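Local coordinates for protein histone-lysine N-methyltransferase, H3 lysine-9 specific SUVH4 (Arabidopsis thaliana, PDB 4QEO) that transfers methyl groups to histone H3 and binds methylated DNA through its SRA domain, coupling DNA methylation to transcriptional silencing, at residues 128-132 with 146-152; 115-119 with 197-201. All blocks are in the same frame, centred on the assembly; numbering follows the deposited sequence.

Contact 1: residues 128-132 with 146-152; sequences YTGQG and QLLERGN. With nucleotides of chain B.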
# COMPACT_ATOMS: atom_id res chain seq x y z
N TYR A 128 29.50 -4.13 6.54
CA TYR A 128 29.00 -3.82 5.20
C TYR A 128 30.17 -3.65 4.24
O TYR A 128 31.09 -2.86 4.51
CB TYR A 128 28.20 -2.52 5.27
CG TYR A 128 27.43 -2.18 4.01
CD1 TYR A 128 26.29 -2.87 3.67
CD2 TYR A 128 27.85 -1.14 3.19
CE1 TYR A 128 25.56 -2.53 2.50
CE2 TYR A 128 27.15 -0.80 2.06
CZ TYR A 128 26.01 -1.49 1.72
OH TYR A 128 25.32 -1.12 0.58
N THR A 129 30.16 -4.40 3.15
CA THR A 129 31.23 -4.28 2.18
C THR A 129 31.08 -2.99 1.40
O THR A 129 29.97 -2.60 1.05
CB THR A 129 31.23 -5.46 1.22
OG1 THR A 129 31.03 -6.67 1.95
CG2 THR A 129 32.57 -5.54 0.44
N GLY A 130 32.21 -2.34 1.09
CA GLY A 130 32.17 -1.21 0.19
C GLY A 130 31.69 -1.60 -1.21
O GLY A 130 31.53 -2.78 -1.52
N GLN A 131 31.47 -0.61 -2.06
CA GLN A 131 31.08 -0.85 -3.45
C GLN A 131 32.33 -1.11 -4.30
O GLN A 131 33.46 -0.72 -3.95
CB GLN A 131 30.32 0.37 -4.00
CG GLN A 131 31.18 1.64 -4.09
CD GLN A 131 30.48 2.83 -4.75
OE1 GLN A 131 29.90 3.67 -4.06
NE2 GLN A 131 30.54 2.91 -6.08
N GLY A 132 32.14 -1.82 -5.41
CA GLY A 132 33.18 -1.90 -6.42
C GLY A 132 33.66 -3.31 -6.63
O GLY A 132 33.60 -4.14 -5.72
N GLN A 146 38.82 -3.45 -4.69
CA GLN A 146 38.12 -2.21 -4.41
C GLN A 146 39.07 -1.03 -4.18
O GLN A 146 40.23 -1.22 -3.88
CB GLN A 146 37.18 -2.38 -3.20
CG GLN A 146 36.01 -3.35 -3.50
CD GLN A 146 34.94 -3.35 -2.42
OE1 GLN A 146 35.17 -2.95 -1.28
NE2 GLN A 146 33.75 -3.78 -2.80
N LEU A 147 38.54 0.18 -4.30
CA LEU A 147 39.31 1.39 -4.05
C LEU A 147 38.58 2.29 -3.07
O LEU A 147 37.35 2.31 -3.02
CB LEU A 147 39.49 2.15 -5.36
CG LEU A 147 40.38 1.46 -6.38
CD1 LEU A 147 40.09 2.04 -7.75
CD2 LEU A 147 41.80 1.70 -5.98
N LEU A 148 39.35 3.08 -2.33
CA LEU A 148 38.78 4.00 -1.35
C LEU A 148 38.32 5.27 -2.07
O LEU A 148 38.95 6.32 -1.97
CB LEU A 148 39.83 4.31 -0.29
CG LEU A 148 39.39 5.06 0.97
CD1 LEU A 148 38.14 4.39 1.61
CD2 LEU A 148 40.59 5.15 1.95
N GLU A 149 37.22 5.15 -2.78
CA GLU A 149 36.61 6.24 -3.52
C GLU A 149 35.09 6.09 -3.61
O GLU A 149 34.55 5.08 -3.28
CB GLU A 149 37.22 6.38 -4.92
CG GLU A 149 37.37 5.07 -5.62
CD GLU A 149 37.84 5.19 -7.04
OE1 GLU A 149 38.74 5.97 -7.32
OE2 GLU A 149 37.29 4.48 -7.86
N ARG A 150 34.43 7.15 -4.01
CA ARG A 150 33.01 7.15 -4.16
C ARG A 150 32.37 6.82 -2.82
O ARG A 150 32.70 7.40 -1.84
CB ARG A 150 32.61 6.16 -5.23
CG ARG A 150 33.08 6.53 -6.61
CD ARG A 150 32.66 5.45 -7.57
NE ARG A 150 33.52 5.38 -8.70
CZ ARG A 150 33.34 6.08 -9.79
NH1 ARG A 150 32.31 6.90 -9.87
NH2 ARG A 150 34.19 5.97 -10.80
N GLY A 151 31.48 5.85 -2.82
CA GLY A 151 30.76 5.46 -1.63
C GLY A 151 31.65 4.99 -0.49
O GLY A 151 31.32 5.17 0.63
N ASN A 152 32.74 4.34 -0.82
CA ASN A 152 33.72 3.93 0.13
C ASN A 152 34.41 5.11 0.82
O ASN A 152 34.50 5.11 2.01
CB ASN A 152 34.72 3.00 -0.54
CG ASN A 152 34.08 1.79 -1.19
OD1 ASN A 152 32.96 1.45 -0.93
ND2 ASN A 152 34.81 1.15 -2.05
N1 5CM B 7 24.65 -4.29 -2.17
C2 5CM B 7 24.77 -5.17 -1.08
N3 5CM B 7 25.77 -5.09 -0.21
C4 5CM B 7 26.70 -4.18 -0.33
C5 5CM B 7 26.61 -3.26 -1.46
C5A 5CM B 7 27.66 -2.23 -1.63
C6 5CM B 7 25.57 -3.37 -2.35
O2 5CM B 7 23.94 -6.01 -0.89
N4 5CM B 7 27.70 -4.09 0.50
C1' 5CM B 7 23.58 -4.47 -3.12
C2' 5CM B 7 22.76 -3.30 -3.62
C3' 5CM B 7 22.34 -3.81 -4.98
C4' 5CM B 7 23.61 -4.48 -5.47
O4' 5CM B 7 24.21 -4.97 -4.29
O3' 5CM B 7 21.35 -4.83 -4.88
C5' 5CM B 7 24.55 -3.61 -6.30
O5' 5CM B 7 24.96 -2.39 -5.73
P 5CM B 7 26.31 -1.70 -6.06
OP1 5CM B 7 26.53 -0.69 -5.08
OP2 5CM B 7 27.31 -2.68 -6.32
P DT B 6 31.13 0.37 -8.94
OP1 DT B 6 31.61 0.86 -7.70
OP2 DT B 6 31.72 -0.79 -9.50
O5' DT B 6 29.58 0.11 -8.91
C5' DT B 6 28.72 1.00 -8.23
C4' DT B 6 27.29 0.69 -8.59
O4' DT B 6 27.08 1.02 -9.98
C3' DT B 6 26.90 -0.78 -8.44
O3' DT B 6 25.96 -0.97 -7.38
C2' DT B 6 26.34 -1.15 -9.79
C1' DT B 6 26.06 0.19 -10.43
N1 DT B 6 26.08 0.17 -11.90
C2 DT B 6 25.21 0.99 -12.58
O2 DT B 6 24.46 1.76 -12.02
N3 DT B 6 25.26 0.88 -13.94
C4 DT B 6 26.07 0.04 -14.68
O4 DT B 6 26.00 0.04 -15.89
C5 DT B 6 26.96 -0.80 -13.91
C7 DT B 6 27.87 -1.74 -14.62
C6 DT B 6 26.92 -0.69 -12.57
O HOH W 1 35.85 0.43 -5.28
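Side-chain amides of Gln146 and Asn152 grip the backbone of Gly130, Gln131 and Gly132 in this buried polar contact of the SRA domain. It joins the loop that follows strand 125-129 to the loop leading into helix 151-161 and its first turn, at the wall of the pocket that holds the flipped 5-methylcytosine 5CM7 of chain B. The Asn152 amide bonds to both the N-H and the C=O of Gln131. Asn152 OD1 accepts from Gln131 N at 2.8 Å, in the carbonyl plane on a lone pair. Asn152 ND2 gives one hydrogen to Gln131 O at 3.0 Å and the other to Leu147 O, so the amide cannot easily turn. A water bridges Gln131 O to Leu147 N. Gln146 reaches in with an extended chain. Gln146 NE2 lies 2.8 Å from Gly130 O, standing above that carbonyl plane, and 2.9 Å from Gly132 O in a straighter bond of 161°. Gln146 OE1 accepts from Tyr205 N on strand 203-211, so both ends of this amide are used. Gly130 CA is only 3.0 Å from Asn152 OD1, which leaves no room for a CB at Gly130. On the pocket side, Thr129 O receives N4 of 5CM7 at 2.8 Å. The Tyr128 ring lays one face over the same amino group, and its OH bonds to Val111 O. Gln131 faces the DNA backbone. With CG lodged between backbone N and carbonyl carbon (chi1 64°), its amide spans from helix start to phosphate. Gln131 OE1 takes a weak bond from Gly151 N, and Gln131 NE2 gives a nearly straight one, 170°, to OP1 of DT6 of chain B at 2.8 Å.

Contact 2: residues 115-119 with 197-201; sequences QYEDD and KGVSG. With nucleotides of chain B.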
# COMPACT_ATOMS: atom_id res chain seq x y z
N GLN A 115 23.87 -9.05 -1.53
CA GLN A 115 24.47 -9.28 -2.84
C GLN A 115 26.00 -9.36 -2.82
O GLN A 115 26.62 -9.85 -3.76
CB GLN A 115 24.03 -8.16 -3.78
CG GLN A 115 22.53 -8.00 -3.78
CD GLN A 115 21.87 -9.15 -4.49
OE1 GLN A 115 22.25 -9.47 -5.60
NE2 GLN A 115 20.92 -9.79 -3.84
N TYR A 116 26.61 -8.87 -1.75
CA TYR A 116 28.08 -8.92 -1.65
C TYR A 116 28.47 -10.04 -0.69
O TYR A 116 28.01 -10.08 0.44
CB TYR A 116 28.61 -7.58 -1.13
CG TYR A 116 28.84 -6.53 -2.21
CD1 TYR A 116 27.77 -6.04 -3.00
CD2 TYR A 116 30.11 -6.02 -2.45
CE1 TYR A 116 27.99 -5.07 -3.99
CE2 TYR A 116 30.34 -5.05 -3.42
CZ TYR A 116 29.27 -4.58 -4.18
OH TYR A 116 29.53 -3.62 -5.13
N GLU A 117 29.32 -10.95 -1.16
CA GLU A 117 29.66 -12.14 -0.40
C GLU A 117 30.34 -11.81 0.95
O GLU A 117 30.27 -12.59 1.89
CB GLU A 117 30.54 -13.07 -1.25
CG GLU A 117 31.81 -12.36 -1.75
CD GLU A 117 32.46 -13.04 -2.94
OE1 GLU A 117 32.02 -14.14 -3.34
OE2 GLU A 117 33.45 -12.47 -3.47
N ASP A 118 30.95 -10.63 1.06
CA ASP A 118 31.60 -10.26 2.31
C ASP A 118 30.70 -9.54 3.33
O ASP A 118 31.14 -9.25 4.44
CB ASP A 118 32.88 -9.44 2.04
CG ASP A 118 33.87 -10.19 1.15
OD1 ASP A 118 34.52 -11.12 1.66
OD2 ASP A 118 33.98 -9.87 -0.06
N ASP A 119 29.45 -9.24 2.98
CA ASP A 119 28.52 -8.62 3.94
C ASP A 119 28.24 -9.58 5.10
O ASP A 119 28.06 -10.77 4.87
CB ASP A 119 27.16 -8.25 3.28
CG ASP A 119 27.25 -7.08 2.32
OD1 ASP A 119 28.28 -6.35 2.32
OD2 ASP A 119 26.27 -6.87 1.56
N LYS A 197 41.73 -8.67 2.31
CA LYS A 197 41.33 -9.59 1.27
C LYS A 197 39.97 -10.18 1.63
O LYS A 197 39.77 -10.64 2.74
CB LYS A 197 42.36 -10.72 1.11
CG LYS A 197 43.68 -10.24 0.53
CD LYS A 197 43.43 -9.41 -0.73
CE LYS A 197 44.72 -8.89 -1.36
NZ LYS A 197 44.53 -8.46 -2.77
N GLY A 198 39.03 -10.11 0.69
CA GLY A 198 37.72 -10.70 0.85
C GLY A 198 37.81 -12.19 0.59
O GLY A 198 38.89 -12.71 0.30
N VAL A 199 36.68 -12.88 0.70
CA VAL A 199 36.66 -14.33 0.55
C VAL A 199 37.11 -14.77 -0.86
O VAL A 199 37.64 -15.87 -1.02
CB VAL A 199 35.28 -14.93 0.90
CG1 VAL A 199 34.84 -14.49 2.28
CG2 VAL A 199 34.25 -14.52 -0.11
N SER A 200 36.93 -13.93 -1.87
CA SER A 200 37.39 -14.26 -3.22
C SER A 200 38.84 -13.88 -3.49
O SER A 200 39.35 -14.14 -4.57
CB SER A 200 36.50 -13.63 -4.29
OG SER A 200 35.19 -14.18 -4.27
N GLY A 201 39.51 -13.24 -2.53
CA GLY A 201 40.93 -12.94 -2.67
C GLY A 201 41.27 -11.57 -3.22
O GLY A 201 42.44 -11.27 -3.43
N1 5CM B 7 24.65 -4.29 -2.17
C2 5CM B 7 24.77 -5.17 -1.08
N3 5CM B 7 25.77 -5.09 -0.21
C4 5CM B 7 26.70 -4.18 -0.33
C5 5CM B 7 26.61 -3.26 -1.46
C5A 5CM B 7 27.66 -2.23 -1.63
C6 5CM B 7 25.57 -3.37 -2.35
O2 5CM B 7 23.94 -6.01 -0.89
N4 5CM B 7 27.70 -4.09 0.50
C1' 5CM B 7 23.58 -4.47 -3.12
C2' 5CM B 7 22.76 -3.30 -3.62
C3' 5CM B 7 22.34 -3.81 -4.98
C4' 5CM B 7 23.61 -4.48 -5.47
O4' 5CM B 7 24.21 -4.97 -4.29
O3' 5CM B 7 21.35 -4.83 -4.88
C5' 5CM B 7 24.55 -3.61 -6.30
O5' 5CM B 7 24.96 -2.39 -5.73
P 5CM B 7 26.31 -1.70 -6.06
OP1 5CM B 7 26.53 -0.69 -5.08
OP2 5CM B 7 27.31 -2.68 -6.32
O HOH W 2 35.08 -11.61 -1.66
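Two type I beta turns of the SRA domain meet here through Glu117, Asp118, Val199 and Ser200, and the 115-119 loop also holds the base of 5CM7 of chain B. Asp118 OD1 accepts from Val199 N at 2.9 Å with its syn lone pair. Glu117 CG sits between its backbone N and carbonyl carbon (chi1 57°), and the chain then extends to bring OE2 to Ser200. Ser200 OG donates to Glu117 OE2 at 2.6 Å, on the syn side but tilted from the carboxylate plane. Val199 CG2 packs alongside Glu117 CG. One water donates to Glu117 OE2 and Asp118 OD2 and accepts from Ser200 N. At the base, Gln115 N donates to O2 of 5CM7. Asp119 OD1 accepts from N4 of 5CM7 at 3.0 Å, and Asp119 OD2 lies 2.6 Å from its N3. Tyr116 CD1 lies 3.4 Å from C5 of 5CM7, and Tyr116 OH donates to OP2 of 5CM7 at 2.7 Å. A leucine in place of Tyr116 would probably leave OP2 without this donor and one face of the base without its ring. Gln142 N is a further donor to Glu117 OE2; these donors probably offset part of the charge of the two carboxylates.

Contact 1 is buried, whereas contact 2 lies at the surface. Both belong to the SRA domain, and their centres are about 12 Å apart. Contact 1 works through neutral amides and backbone groups. Contact 2 joins two loop turns through carboxylates, a hydroxyl and water. The 128-132 and 115-119 segments also touch directly: Thr129 OG1 is 2.8 Å from Asp119 OD1, a probable hydrogen bond, and Gly132 N probably hydrogen-bonds to Tyr116 OH. Together they hold one flipped base. Residues 115-119 read its pairing edge and lay the Tyr116 ring over one face, and residues 128-132 meet its amino group and the phosphate of the preceding nucleotide, DT6 of chain B.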